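Local coordinates for protein R.Ecl18kI (Enterobacter cloacae, PDB 2GB7) that cuts double-stranded DNA as a type II restriction endonuclease, recognising 5'-CCNGG-3', cleaving before its first cytosine and flipping nucleotides out of the helix on binding, at residues F[21-24]-F[25-28]; F[53-56]-F[57-61]; F[87-90]-F[91-94]; F[101-104]-F[105-109]; F[111-114]-F[115-119]. The protein carries 1 engineered substitution. All coordinates share one frame; numbering follows the deposited sequence.

Interaction 1 (F[21-24]-F[25-28]); sequences FITP and FALV
Ile22 lies almost at right angles to Leu27, with its CD1 methyl resting on the Leu27 backbone, 3.6 Å from CA. The branch reaches this far because CG1 sits between the backbone N and the carbonyl carbon (chi1 65°) and the chain then runs on extended. Nearer its root, Ile22 CB meets Ala26 CB at 4.0 Å. With Thr23 as N-cap of helix 24-34, Ile22 and Leu27 occupy the N' and N4 positions of a hydrophobic staple.

Thr23 faces the open end of the first turn. Its OG1 accepts from Ala26 N at 3.0 Å (157°), and its carbonyl O accepts from Leu27 N at 2.9 Å. Pro24, the first helical residue, has no N-H to satisfy and turns its ring towards Lys122 and Glu123 of helix 102-134; its carbonyl O takes Val28 N at 3.0 Å. Phe25 points away from the loop, to Tyr286 and Phe289, and Ile22 O receives Arg119 NH1.

The chemistry is therefore divided: a hydroxyl and a carbonyl of one threonine satisfy two successive amides of the first turn, and the isoleucine packs its CD1 against Leu27.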
# COMPACT_ATOMS: atom_id res chain seq x y z
N PHE F 21 2.63 -23.85 -4.64
CA PHE F 21 3.34 -23.12 -3.59
C PHE F 21 2.77 -23.48 -2.25
O PHE F 21 1.56 -23.41 -2.05
CB PHE F 21 3.18 -21.62 -3.77
CG PHE F 21 3.94 -21.07 -4.91
CD1 PHE F 21 5.21 -20.56 -4.72
CD2 PHE F 21 3.40 -21.09 -6.19
CE1 PHE F 21 5.93 -20.05 -5.80
CE2 PHE F 21 4.10 -20.59 -7.25
CZ PHE F 21 5.37 -20.06 -7.06
N ILE F 22 3.65 -23.81 -1.31
CA ILE F 22 3.22 -23.93 0.08
C ILE F 22 2.94 -22.54 0.67
O ILE F 22 3.40 -21.51 0.16
CB ILE F 22 4.23 -24.74 0.92
CG1 ILE F 22 5.58 -24.02 1.03
CG2 ILE F 22 4.39 -26.16 0.33
CD1 ILE F 22 6.60 -24.74 1.96
N THR F 23 2.15 -22.52 1.75
CA THR F 23 1.71 -21.27 2.36
C THR F 23 2.93 -20.55 2.95
O THR F 23 3.95 -21.20 3.23
CB THR F 23 0.66 -21.53 3.44
OG1 THR F 23 1.29 -22.17 4.56
CG2 THR F 23 -0.46 -22.42 2.89
N PRO F 24 2.84 -19.21 3.11
CA PRO F 24 3.88 -18.44 3.78
C PRO F 24 4.26 -19.04 5.11
O PRO F 24 5.44 -19.23 5.39
CB PRO F 24 3.22 -17.07 3.99
CG PRO F 24 2.30 -16.94 2.81
CD PRO F 24 1.74 -18.33 2.64
N PHE F 25 3.28 -19.36 5.96
CA PHE F 25 3.64 -19.97 7.25
C PHE F 25 4.31 -21.32 7.10
O PHE F 25 5.28 -21.62 7.81
CB PHE F 25 2.44 -20.10 8.18
CG PHE F 25 2.83 -20.58 9.53
CD1 PHE F 25 3.26 -19.68 10.50
CD2 PHE F 25 2.84 -21.94 9.84
CE1 PHE F 25 3.66 -20.11 11.75
CE2 PHE F 25 3.23 -22.37 11.08
CZ PHE F 25 3.65 -21.47 12.03
N ALA F 26 3.79 -22.16 6.21
CA ALA F 26 4.43 -23.46 5.96
C ALA F 26 5.89 -23.30 5.53
O ALA F 26 6.75 -24.10 5.93
CB ALA F 26 3.65 -24.23 4.89
N LEU F 27 6.17 -22.30 4.69
CA LEU F 27 7.56 -22.10 4.21
C LEU F 27 8.43 -21.65 5.36
O LEU F 27 9.55 -22.13 5.54
CB LEU F 27 7.63 -21.08 3.05
CG LEU F 27 9.02 -20.64 2.58
CD1 LEU F 27 9.84 -21.83 2.11
CD2 LEU F 27 8.97 -19.57 1.46
N VAL F 28 7.90 -20.73 6.16
CA VAL F 28 8.64 -20.25 7.31
C VAL F 28 8.88 -21.40 8.28
O VAL F 28 9.98 -21.56 8.80
CB VAL F 28 7.90 -19.07 8.03
CG1 VAL F 28 8.54 -18.80 9.39
CG2 VAL F 28 7.91 -17.79 7.19

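Interaction 2 (F[53-56]-F[57-61]); sequences IIAM and RKNCW. With nucleotides of chain B.
Arg57 folds its CG across the carbonyl of Ile53, 3.3 Å from O, before its guanidinium lies over the thymine of DT5 of chain B. The setting is about two and a half turns of the long alpha-helix 49-77, in which Arg57 N also donates to Ile53 O in the regular i to i+4 manner. Bends at chi2 and chi3 swing the arginine off the helix, so that its guanidinium centre sits over C4 of the base, with C4 3.8 Å above the guanidinium plane. Trp61, one turn on, covers the opposite face of the same thymine: its CE3 is 3.5 Å from C5 of DT5. A cation and an indole thus clamp one base between them, consistent with a pocket for an extruded nucleotide of the recognition site.

On other faces of the helix the contacts are plainer. Lys58 runs obliquely past Ile54, bringing CD to 4.0 Å from Ile54 CG2. Met56 and Cys60 point into the protein, against helices 24-34 and 102-134, and Cys60 SG stands 3.3 Å from Met56 O.

Asn59 bends its side chain back along the helix, where ND2 donates to Ala55 O at 2.9 Å with that oxygen in the amide plane; Asn59 N reaches the same oxygen at 3.0 Å from the opposite face of the carbonyl plane.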
# COMPACT_ATOMS: atom_id res chain seq x y z
N ILE F 53 16.09 -13.39 12.64
CA ILE F 53 15.18 -12.80 11.64
C ILE F 53 15.83 -12.71 10.26
O ILE F 53 15.23 -13.12 9.26
CB ILE F 53 14.71 -11.42 12.12
CG1 ILE F 53 13.77 -11.58 13.30
CG2 ILE F 53 14.03 -10.65 10.97
CD1 ILE F 53 13.55 -10.29 14.11
N ILE F 54 17.06 -12.21 10.20
CA ILE F 54 17.76 -12.05 8.92
C ILE F 54 18.04 -13.41 8.26
O ILE F 54 17.85 -13.56 7.05
CB ILE F 54 19.08 -11.23 9.08
CG1 ILE F 54 18.77 -9.80 9.55
CG2 ILE F 54 19.92 -11.19 7.75
CD1 ILE F 54 18.01 -8.96 8.53
N ALA F 55 18.47 -14.38 9.07
CA ALA F 55 18.76 -15.73 8.54
C ALA F 55 17.47 -16.36 8.03
O ALA F 55 17.46 -16.95 6.96
CB ALA F 55 19.41 -16.61 9.62
N MET F 56 16.37 -16.19 8.76
CA MET F 56 15.08 -16.71 8.28
C MET F 56 14.68 -16.11 6.94
O MET F 56 14.28 -16.83 5.99
CB MET F 56 13.99 -16.53 9.35
CG MET F 56 14.15 -17.46 10.57
SD MET F 56 13.83 -19.20 10.22
CE MET F 56 12.11 -19.14 9.65
N ARG F 57 14.75 -14.78 6.86
CA ARG F 57 14.40 -14.04 5.64
C ARG F 57 15.23 -14.52 4.46
O ARG F 57 14.68 -14.87 3.43
CB ARG F 57 14.64 -12.56 5.85
CG ARG F 57 13.57 -11.87 6.72
CD ARG F 57 12.52 -11.31 5.81
NE ARG F 57 13.06 -10.25 4.94
CZ ARG F 57 12.33 -9.48 4.13
NH1 ARG F 57 11.02 -9.65 4.00
NH2 ARG F 57 12.93 -8.53 3.44
N LYS F 58 16.55 -14.58 4.64
CA LYS F 58 17.45 -15.02 3.56
C LYS F 58 17.15 -16.41 3.07
O LYS F 58 17.13 -16.67 1.85
CB LYS F 58 18.90 -15.00 4.06
CG LYS F 58 19.55 -13.62 4.03
CD LYS F 58 20.89 -13.62 4.75
CE LYS F 58 21.77 -14.77 4.28
NZ LYS F 58 22.74 -15.10 5.37
N ASN F 59 16.97 -17.33 4.01
CA ASN F 59 16.69 -18.71 3.65
C ASN F 59 15.30 -18.94 3.06
O ASN F 59 15.16 -19.69 2.07
CB ASN F 59 17.04 -19.65 4.79
CG ASN F 59 18.54 -19.79 4.95
OD1 ASN F 59 19.16 -20.60 4.25
ND2 ASN F 59 19.15 -18.98 5.82
N CYS F 60 14.29 -18.26 3.59
CA CYS F 60 12.99 -18.29 2.92
C CYS F 60 13.08 -17.85 1.46
O CYS F 60 12.49 -18.48 0.58
CB CYS F 60 11.97 -17.42 3.66
SG CYS F 60 11.35 -18.19 5.18
N TRP F 61 13.80 -16.77 1.20
CA TRP F 61 13.90 -16.23 -0.15
C TRP F 61 14.72 -17.15 -1.06
O TRP F 61 14.38 -17.35 -2.23
CB TRP F 61 14.53 -14.85 -0.12
CG TRP F 61 14.45 -14.12 -1.42
CD1 TRP F 61 15.49 -13.77 -2.22
CD2 TRP F 61 13.26 -13.68 -2.08
NE1 TRP F 61 15.03 -13.12 -3.34
CE2 TRP F 61 13.67 -13.04 -3.28
CE3 TRP F 61 11.89 -13.76 -1.79
CZ2 TRP F 61 12.75 -12.49 -4.18
CZ3 TRP F 61 10.98 -13.18 -2.67
CH2 TRP F 61 11.42 -12.56 -3.86
P DT B 5 7.86 -4.99 0.38
OP1 DT B 5 8.35 -4.49 1.69
OP2 DT B 5 8.55 -4.57 -0.86
O5' DT B 5 7.84 -6.58 0.44
C5' DT B 5 7.50 -7.36 -0.71
C4' DT B 5 8.70 -7.49 -1.62
O4' DT B 5 9.85 -7.98 -0.89
C3' DT B 5 8.53 -8.40 -2.84
O3' DT B 5 9.09 -7.74 -3.99
C2' DT B 5 9.41 -9.60 -2.49
C1' DT B 5 10.52 -8.92 -1.71
N1 DT B 5 11.37 -9.76 -0.85
C2 DT B 5 12.73 -9.54 -0.90
O2 DT B 5 13.24 -8.72 -1.64
N3 DT B 5 13.47 -10.33 -0.06
C4 DT B 5 13.00 -11.30 0.80
O4 DT B 5 13.78 -11.92 1.51
C5 DT B 5 11.56 -11.49 0.79
C7 DT B 5 10.96 -12.54 1.68
C6 DT B 5 10.83 -10.72 -0.03

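Interaction 3 (F[87-90]-F[91-94]); sequences DMSP and YDAI
An N-cap opens helix 90-100: Ser89 OG accepts from Asp92 N at 2.9 Å, with an N-H...O angle of 161°. The hydroxyl can face this amide because chi1 (63°) sets OG over the backbone, pointing into the first turn. It satisfies an amide that has no helical carbonyl before it, while Ser89 O begins the regular i to i+4 bonding with Ala93 N, at 2.8 Å. Pro90 follows as the first helical residue, where the missing N-H costs nothing, and its O takes Ile94 N at 3.1 Å.

Met88, just ahead of the cap, reaches forward onto the first turn. Its chain is straight as far as SD and then bends at chi3 (81°), placing CE tightly against the carbonyl of Asp92, 3.1 Å from O. The same methyl lies 3.8 Å from Asp92 CB, and SD touches Ala93 CA at 4.0 Å. These last two atoms make the closest contacts of the thioether chain, though Met88 CB also comes to 4.0 Å from Asp92 CB.

The same turn also packs on the second subunit. Pro90 lies on Ala93 of the second subunit and Ala93 on Pro90 of that subunit, while Tyr91 and Ile94 meet its Ile80 and Ile85. Serine at the N-cap with proline directly after it is a classic alpha-helix start, used here within a subunit interface.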
# COMPACT_ATOMS: atom_id res chain seq x y z
N ASP F 87 7.01 -20.91 -39.06
CA ASP F 87 7.83 -20.51 -40.21
C ASP F 87 8.48 -19.14 -40.03
O ASP F 87 8.92 -18.51 -41.00
CB ASP F 87 6.99 -20.52 -41.49
CG ASP F 87 6.39 -21.88 -41.77
OD1 ASP F 87 7.06 -22.91 -41.54
OD2 ASP F 87 5.22 -21.90 -42.22
N MET F 88 8.55 -18.69 -38.79
CA MET F 88 9.24 -17.45 -38.49
C MET F 88 10.68 -17.77 -38.14
O MET F 88 10.98 -18.89 -37.67
CB MET F 88 8.59 -16.75 -37.30
CG MET F 88 7.07 -16.60 -37.37
SD MET F 88 6.38 -15.81 -35.89
CE MET F 88 6.71 -14.10 -36.26
N SER F 89 11.55 -16.79 -38.33
CA SER F 89 12.91 -16.86 -37.80
C SER F 89 12.79 -16.89 -36.28
O SER F 89 11.78 -16.45 -35.74
CB SER F 89 13.72 -15.63 -38.21
OG SER F 89 13.13 -14.44 -37.66
N PRO F 90 13.80 -17.43 -35.59
CA PRO F 90 13.80 -17.33 -34.12
C PRO F 90 13.66 -15.89 -33.60
O PRO F 90 12.99 -15.67 -32.57
CB PRO F 90 15.17 -17.91 -33.73
CG PRO F 90 15.95 -18.06 -34.99
CD PRO F 90 14.96 -18.20 -36.09
N TYR F 91 14.27 -14.93 -34.29
CA TYR F 91 14.17 -13.53 -33.91
C TYR F 91 12.73 -13.00 -34.03
O TYR F 91 12.23 -12.34 -33.12
CB TYR F 91 15.13 -12.64 -34.71
CG TYR F 91 15.04 -11.19 -34.29
CD1 TYR F 91 15.80 -10.71 -33.23
CD2 TYR F 91 14.17 -10.31 -34.95
CE1 TYR F 91 15.71 -9.39 -32.82
CE2 TYR F 91 14.07 -8.97 -34.54
CZ TYR F 91 14.85 -8.53 -33.48
OH TYR F 91 14.76 -7.22 -33.07
N ASP F 92 12.10 -13.29 -35.17
CA ASP F 92 10.71 -12.91 -35.40
C ASP F 92 9.76 -13.63 -34.46
O ASP F 92 8.72 -13.09 -34.11
CB ASP F 92 10.31 -13.20 -36.84
CG ASP F 92 10.73 -12.10 -37.81
OD1 ASP F 92 11.08 -10.99 -37.35
OD2 ASP F 92 10.68 -12.34 -39.02
N ALA F 93 10.10 -14.86 -34.08
CA ALA F 93 9.30 -15.65 -33.15
C ALA F 93 9.20 -14.93 -31.80
O ALA F 93 8.10 -14.69 -31.28
CB ALA F 93 9.91 -17.02 -32.98
N ILE F 94 10.36 -14.59 -31.24
CA ILE F 94 10.42 -13.85 -29.98
C ILE F 94 9.72 -12.50 -30.12
O ILE F 94 8.88 -12.14 -29.28
CB ILE F 94 11.87 -13.66 -29.49
CG1 ILE F 94 12.47 -15.02 -29.12
CG2 ILE F 94 11.92 -12.69 -28.30
CD1 ILE F 94 13.97 -15.09 -29.29

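Interaction 4 (F[101-104]-F[105-109]); sequences YPTH and IYDLA. With nucleotides of chain A.
Ile105 N donates to Tyr101 O, the carbonyl at the N-cap position of helix 102-134, at 2.9 Å. The backbone bonds continue from there: Pro102 O receives Tyr106 N, Thr103 O receives Asp107 N at 2.7 Å, and His104 O receives Leu108 N.

Among the polar side chains, Tyr106 reaches the DNA. With CG anti to the backbone N (chi1 174°), the ring extends out from the helix and its OH donates to OP2 of DG6 of chain A at 3.0 Å, the phosphate oxygen lying near the ring plane. His104 NE2 bonds to Leu4 O, which ties the N-terminal tail to this turn. Asp107 is set less comfortably: its OD1 is 3.2 Å from Thr103 O, two acceptors that gain nothing from each other. Thr103 and Asp107 lie side by side and point the same way, with Thr103 CG2 3.6 Å from Asp107 OD2, and the aspartate side chain packs on Lys10 and Pro6 of helix 6-20.

Apolar and ring contacts fill in the rest. Tyr101 CD2 stands 4.0 Å above the His104 imidazole, toward the rim of that ring. Ile105 turns CG1 back towards Tyr101, 4.4 Å from its CB, and Leu108 packs on helices 6-20 and 49-77.

Ile105 also meets Ile105, and Ala109 meets Ala109, of the second subunit. Such like-on-like packing is characteristic of a helix running beside the twofold axis of a homodimer, here one that also reaches the DNA backbone.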
# COMPACT_ATOMS: atom_id res chain seq x y z
N TYR F 101 1.28 -11.19 -26.66
CA TYR F 101 0.76 -11.49 -25.31
C TYR F 101 1.07 -10.45 -24.23
O TYR F 101 1.35 -10.84 -23.10
CB TYR F 101 1.22 -12.90 -24.86
CG TYR F 101 1.14 -13.92 -25.97
CD1 TYR F 101 2.28 -14.24 -26.71
CD2 TYR F 101 -0.06 -14.55 -26.30
CE1 TYR F 101 2.22 -15.16 -27.75
CE2 TYR F 101 -0.13 -15.48 -27.37
CZ TYR F 101 1.02 -15.78 -28.07
OH TYR F 101 1.01 -16.69 -29.13
N PRO F 102 0.94 -9.14 -24.53
CA PRO F 102 1.42 -8.19 -23.53
C PRO F 102 0.55 -8.20 -22.29
O PRO F 102 1.09 -8.04 -21.18
CB PRO F 102 1.29 -6.83 -24.23
CG PRO F 102 1.04 -7.10 -25.63
CD PRO F 102 0.36 -8.42 -25.68
N THR F 103 -0.76 -8.36 -22.45
CA THR F 103 -1.63 -8.34 -21.25
C THR F 103 -1.38 -9.60 -20.42
O THR F 103 -1.34 -9.54 -19.19
CB THR F 103 -3.11 -8.23 -21.62
OG1 THR F 103 -3.28 -7.15 -22.54
CG2 THR F 103 -3.99 -8.01 -20.42
N HIS F 104 -1.20 -10.72 -21.11
CA HIS F 104 -0.89 -12.01 -20.49
C HIS F 104 0.37 -11.95 -19.63
O HIS F 104 0.34 -12.31 -18.45
CB HIS F 104 -0.70 -13.09 -21.56
CG HIS F 104 -1.91 -13.34 -22.39
ND1 HIS F 104 -2.23 -12.58 -23.49
CD2 HIS F 104 -2.87 -14.29 -22.30
CE1 HIS F 104 -3.33 -13.05 -24.05
NE2 HIS F 104 -3.75 -14.08 -23.34
N ILE F 105 1.47 -11.50 -20.23
CA ILE F 105 2.77 -11.44 -19.58
C ILE F 105 2.69 -10.48 -18.41
O ILE F 105 3.13 -10.79 -17.29
CB ILE F 105 3.87 -10.99 -20.57
CG1 ILE F 105 4.05 -12.06 -21.64
CG2 ILE F 105 5.21 -10.78 -19.86
CD1 ILE F 105 5.03 -11.67 -22.75
N TYR F 106 2.08 -9.33 -18.65
CA TYR F 106 1.88 -8.35 -17.58
C TYR F 106 1.02 -8.93 -16.45
O TYR F 106 1.37 -8.76 -15.29
CB TYR F 106 1.26 -7.05 -18.12
CG TYR F 106 0.91 -6.09 -17.00
CD1 TYR F 106 1.87 -5.30 -16.38
CD2 TYR F 106 -0.41 -5.98 -16.56
CE1 TYR F 106 1.53 -4.44 -15.32
CE2 TYR F 106 -0.76 -5.12 -15.52
CZ TYR F 106 0.21 -4.35 -14.91
OH TYR F 106 -0.13 -3.49 -13.88
N ASP F 107 -0.08 -9.60 -16.77
CA ASP F 107 -0.95 -10.19 -15.75
C ASP F 107 -0.25 -11.23 -14.88
O ASP F 107 -0.47 -11.31 -13.66
CB ASP F 107 -2.17 -10.82 -16.40
CG ASP F 107 -3.16 -9.79 -16.89
OD1 ASP F 107 -2.98 -8.58 -16.57
OD2 ASP F 107 -4.11 -10.20 -17.58
N LEU F 108 0.58 -12.05 -15.52
CA LEU F 108 1.42 -12.98 -14.75
C LEU F 108 2.37 -12.26 -13.80
O LEU F 108 2.44 -12.62 -12.62
CB LEU F 108 2.23 -13.87 -15.70
CG LEU F 108 3.25 -14.83 -15.09
CD1 LEU F 108 2.59 -15.83 -14.15
CD2 LEU F 108 4.00 -15.59 -16.18
N ALA F 109 3.12 -11.29 -14.30
CA ALA F 109 4.06 -10.57 -13.43
C ALA F 109 3.31 -9.84 -12.33
O ALA F 109 3.76 -9.83 -11.18
CB ALA F 109 4.88 -9.60 -14.23
P DG A 6 -3.02 -2.48 -12.04
OP1 DG A 6 -1.77 -1.75 -11.69
OP2 DG A 6 -3.04 -3.35 -13.24
O5' DG A 6 -3.47 -3.37 -10.81
C5' DG A 6 -3.28 -2.93 -9.47
C4' DG A 6 -3.77 -3.99 -8.52
O4' DG A 6 -3.47 -3.66 -7.15
C3' DG A 6 -5.28 -4.24 -8.57
O3' DG A 6 -5.50 -5.64 -8.41
C2' DG A 6 -5.78 -3.50 -7.34
C1' DG A 6 -4.64 -3.79 -6.38
N9 DG A 6 -4.51 -2.93 -5.21
C8 DG A 6 -5.28 -1.85 -4.85
N7 DG A 6 -4.90 -1.32 -3.72
C5 DG A 6 -3.83 -2.10 -3.32
C6 DG A 6 -3.01 -2.03 -2.15
O6 DG A 6 -3.08 -1.24 -1.21
N1 DG A 6 -2.03 -3.02 -2.16
C2 DG A 6 -1.85 -3.95 -3.15
N2 DG A 6 -0.83 -4.81 -2.98
N3 DG A 6 -2.62 -4.04 -4.22
C4 DG A 6 -3.57 -3.09 -4.24

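Interaction 5 (F[111-114]-F[115-119]); sequences SNTQ and SRRSR. With nucleotides of chain B; nucleotides of chain A.
Arg117 holds Thr113 side-on with two nitrogens: NE and NH2 both donate to OG1, at 2.9 and 3.0 Å, and the oxygen lies within 3° of the guanidinium plane. The same hydroxyl gives its proton to OP1 of DG6 of chain B at 2.6 Å. OG1 therefore has three partners, and it links the arginine to the phosphate. One face of the guanidinium lies against O4' of DG6, and NH1 bonds to Gln114 OE1 of the second subunit.

Arg116, extended from CG to NE, donates from NH1 to OP2 of that phosphate at 3.0 Å and bridges to Glu68 through NH2. On the other strand, Ser111 OG donates to OP1 of DG8 of chain A at 2.7 Å. Gln114 O and Ser118 OG take the minor-groove amino groups: N2 of DG7 at 3.1 Å and N2 of DG8 at 3.0 Å, both of chain A. Ser118 OG also hydrogen-bonds a sugar of the DNA, and Gln114 NE2 reaches O4' of DG7 and N3 of a further guanine.

Packing completes the contact. Gln114 bends at chi2 so that OE1 approaches Arg117 CD at 3.5 Å, its amide nearly perpendicular to the guanidinium, and CG lies on the DG7 sugar. Among the neighbouring helices, Asn112 and Arg116 rest on helix 49-77, Ser111 and Ser115 on helix 6-20, and Arg119 on helix 24-34.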
# COMPACT_ATOMS: atom_id res chain seq x y z
N SER F 111 0.43 -10.69 -10.95
CA SER F 111 0.01 -11.71 -10.00
C SER F 111 1.18 -12.09 -9.08
O SER F 111 1.01 -12.20 -7.86
CB SER F 111 -0.50 -12.94 -10.76
OG SER F 111 -1.04 -13.90 -9.87
N ASN F 112 2.36 -12.28 -9.69
CA ASN F 112 3.62 -12.53 -8.94
C ASN F 112 3.98 -11.47 -7.91
O ASN F 112 4.30 -11.81 -6.75
CB ASN F 112 4.80 -12.68 -9.89
CG ASN F 112 4.82 -14.03 -10.59
OD1 ASN F 112 4.01 -14.92 -10.32
ND2 ASN F 112 5.77 -14.18 -11.50
N THR F 113 3.94 -10.18 -8.29
CA THR F 113 4.30 -9.16 -7.30
C THR F 113 3.24 -9.02 -6.22
O THR F 113 3.56 -8.72 -5.05
CB THR F 113 4.63 -7.76 -7.89
OG1 THR F 113 5.15 -6.91 -6.84
CG2 THR F 113 3.42 -7.11 -8.61
N GLN F 114 1.98 -9.25 -6.59
CA GLN F 114 0.92 -9.18 -5.55
C GLN F 114 1.03 -10.33 -4.55
O GLN F 114 0.79 -10.16 -3.32
CB GLN F 114 -0.45 -9.16 -6.20
CG GLN F 114 -0.67 -7.97 -7.13
CD GLN F 114 -0.83 -6.65 -6.36
OE1 GLN F 114 0.10 -6.15 -5.71
NE2 GLN F 114 -2.04 -6.11 -6.39
N SER F 115 1.40 -11.49 -5.07
CA SER F 115 1.67 -12.62 -4.19
C SER F 115 2.89 -12.33 -3.32
O SER F 115 2.84 -12.55 -2.12
CB SER F 115 1.89 -13.89 -5.02
OG SER F 115 2.43 -14.95 -4.24
N ARG F 116 3.98 -11.86 -3.92
CA ARG F 116 5.17 -11.47 -3.17
C ARG F 116 4.89 -10.50 -2.03
O ARG F 116 5.42 -10.66 -0.92
CB ARG F 116 6.20 -10.84 -4.08
CG ARG F 116 6.92 -11.78 -5.03
CD ARG F 116 7.95 -10.95 -5.74
NE ARG F 116 8.80 -11.78 -6.61
CZ ARG F 116 10.02 -11.44 -7.00
NH1 ARG F 116 10.55 -10.28 -6.65
NH2 ARG F 116 10.70 -12.27 -7.79
N ARG F 117 4.07 -9.48 -2.29
CA ARG F 117 3.74 -8.47 -1.26
C ARG F 117 3.00 -9.11 -0.12
O ARG F 117 3.36 -8.93 1.06
CB ARG F 117 2.94 -7.34 -1.91
CG ARG F 117 3.81 -6.45 -2.79
CD ARG F 117 2.97 -5.62 -3.74
NE ARG F 117 3.72 -5.29 -4.95
CZ ARG F 117 3.87 -4.09 -5.52
NH1 ARG F 117 3.30 -2.99 -5.01
NH2 ARG F 117 4.59 -4.01 -6.64
N SER F 118 1.96 -9.88 -0.45
CA SER F 118 1.16 -10.55 0.57
C SER F 118 1.96 -11.56 1.39
O SER F 118 1.93 -11.55 2.64
CB SER F 118 -0.05 -11.24 -0.05
OG SER F 118 -0.82 -11.72 1.05
N ARG F 119 2.71 -12.38 0.67
CA ARG F 119 3.63 -13.36 1.26
C ARG F 119 4.73 -12.73 2.08
O ARG F 119 5.04 -13.24 3.15
CB ARG F 119 4.25 -14.28 0.20
CG ARG F 119 3.19 -15.18 -0.47
CD ARG F 119 3.81 -16.11 -1.50
NE ARG F 119 4.83 -16.90 -0.85
CZ ARG F 119 4.68 -18.17 -0.49
NH1 ARG F 119 3.59 -18.84 -0.84
NH2 ARG F 119 5.65 -18.77 0.20
P DG B 6 8.15 -7.36 -5.23
OP1 DG B 6 6.74 -7.75 -4.94
OP2 DG B 6 8.81 -7.89 -6.46
O5' DG B 6 8.25 -5.78 -5.31
C5' DG B 6 7.52 -4.93 -4.43
C4' DG B 6 7.80 -3.49 -4.77
O4' DG B 6 6.84 -2.60 -4.15
C3' DG B 6 9.17 -2.98 -4.34
O3' DG B 6 9.64 -2.08 -5.34
C2' DG B 6 8.87 -2.20 -3.07
C1' DG B 6 7.55 -1.59 -3.46
N9 DG B 6 6.69 -1.09 -2.40
C8 DG B 6 6.91 -1.07 -1.04
N7 DG B 6 5.93 -0.52 -0.37
C5 DG B 6 5.02 -0.15 -1.35
C6 DG B 6 3.76 0.50 -1.25
O6 DG B 6 3.19 0.92 -0.23
N1 DG B 6 3.16 0.66 -2.49
C2 DG B 6 3.70 0.25 -3.69
N2 DG B 6 2.97 0.47 -4.79
N3 DG B 6 4.87 -0.34 -3.80
C4 DG B 6 5.47 -0.51 -2.60
P DG A 8 -4.29 -12.98 -8.14
OP1 DG A 8 -3.59 -13.95 -9.03
OP2 DG A 8 -5.75 -13.09 -7.94
O5' DG A 8 -3.55 -13.04 -6.74
C5' DG A 8 -2.16 -12.72 -6.66
C4' DG A 8 -1.67 -12.85 -5.24
O4' DG A 8 -2.20 -11.77 -4.43
C3' DG A 8 -2.06 -14.14 -4.53
O3' DG A 8 -0.96 -14.58 -3.75
C2' DG A 8 -3.23 -13.72 -3.65
C1' DG A 8 -2.85 -12.29 -3.29
N9 DG A 8 -3.97 -11.41 -2.98
C8 DG A 8 -5.02 -11.09 -3.80
N7 DG A 8 -5.84 -10.23 -3.26
C5 DG A 8 -5.30 -9.96 -2.01
C6 DG A 8 -5.75 -9.10 -0.98
O6 DG A 8 -6.75 -8.37 -0.97
N1 DG A 8 -4.91 -9.14 0.12
C2 DG A 8 -3.78 -9.92 0.23
N2 DG A 8 -3.10 -9.83 1.38
N3 DG A 8 -3.35 -10.72 -0.73
C4 DG A 8 -4.15 -10.70 -1.82
P DG A 7 -6.66 -6.38 -9.24
OP1 DG A 7 -6.64 -5.85 -10.63
OP2 DG A 7 -7.91 -6.33 -8.45
O5' DG A 7 -6.13 -7.88 -9.27
C5' DG A 7 -4.86 -8.18 -9.86
C4' DG A 7 -4.08 -9.15 -9.00
O4' DG A 7 -3.69 -8.52 -7.76
C3' DG A 7 -4.82 -10.43 -8.61
O3' DG A 7 -3.88 -11.52 -8.67
C2' DG A 7 -5.30 -10.14 -7.19
C1' DG A 7 -4.21 -9.23 -6.65
N9 DG A 7 -4.66 -8.24 -5.67
C8 DG A 7 -5.79 -7.47 -5.74
N7 DG A 7 -5.92 -6.65 -4.72
C5 DG A 7 -4.81 -6.90 -3.94
C6 DG A 7 -4.40 -6.31 -2.71
O6 DG A 7 -4.95 -5.42 -2.07
N1 DG A 7 -3.21 -6.86 -2.25
C2 DG A 7 -2.49 -7.85 -2.89
N2 DG A 7 -1.37 -8.25 -2.27
N3 DG A 7 -2.86 -8.40 -4.04
C4 DG A 7 -4.02 -7.88 -4.50

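Along the chain the five contacts follow in order, on helices or at their starts and none on the mixed sheet. Interactions 4 and 5 occupy one helix, 102-134, with centres about 15 Å apart; interaction 3 lies on the preceding helix 90-100, about 20 Å from interaction 4 between centres. These three touch the second subunit. Interactions 1, 2 and 5 form a cluster, where Arg119 packs on Pro24 and Leu27, Val28 on Met56 and Cys60, and Trp61 on Arg116. Interactions 2, 4 and 5 meet the DNA, and Pro24 of interaction 1 touches a phosphate, so phosphate, minor-groove and probably flipped-base contacts are joined through neighbouring helices. Interaction 3 lies in the subunit interface, about 21 Å from the DNA at the nearest atoms.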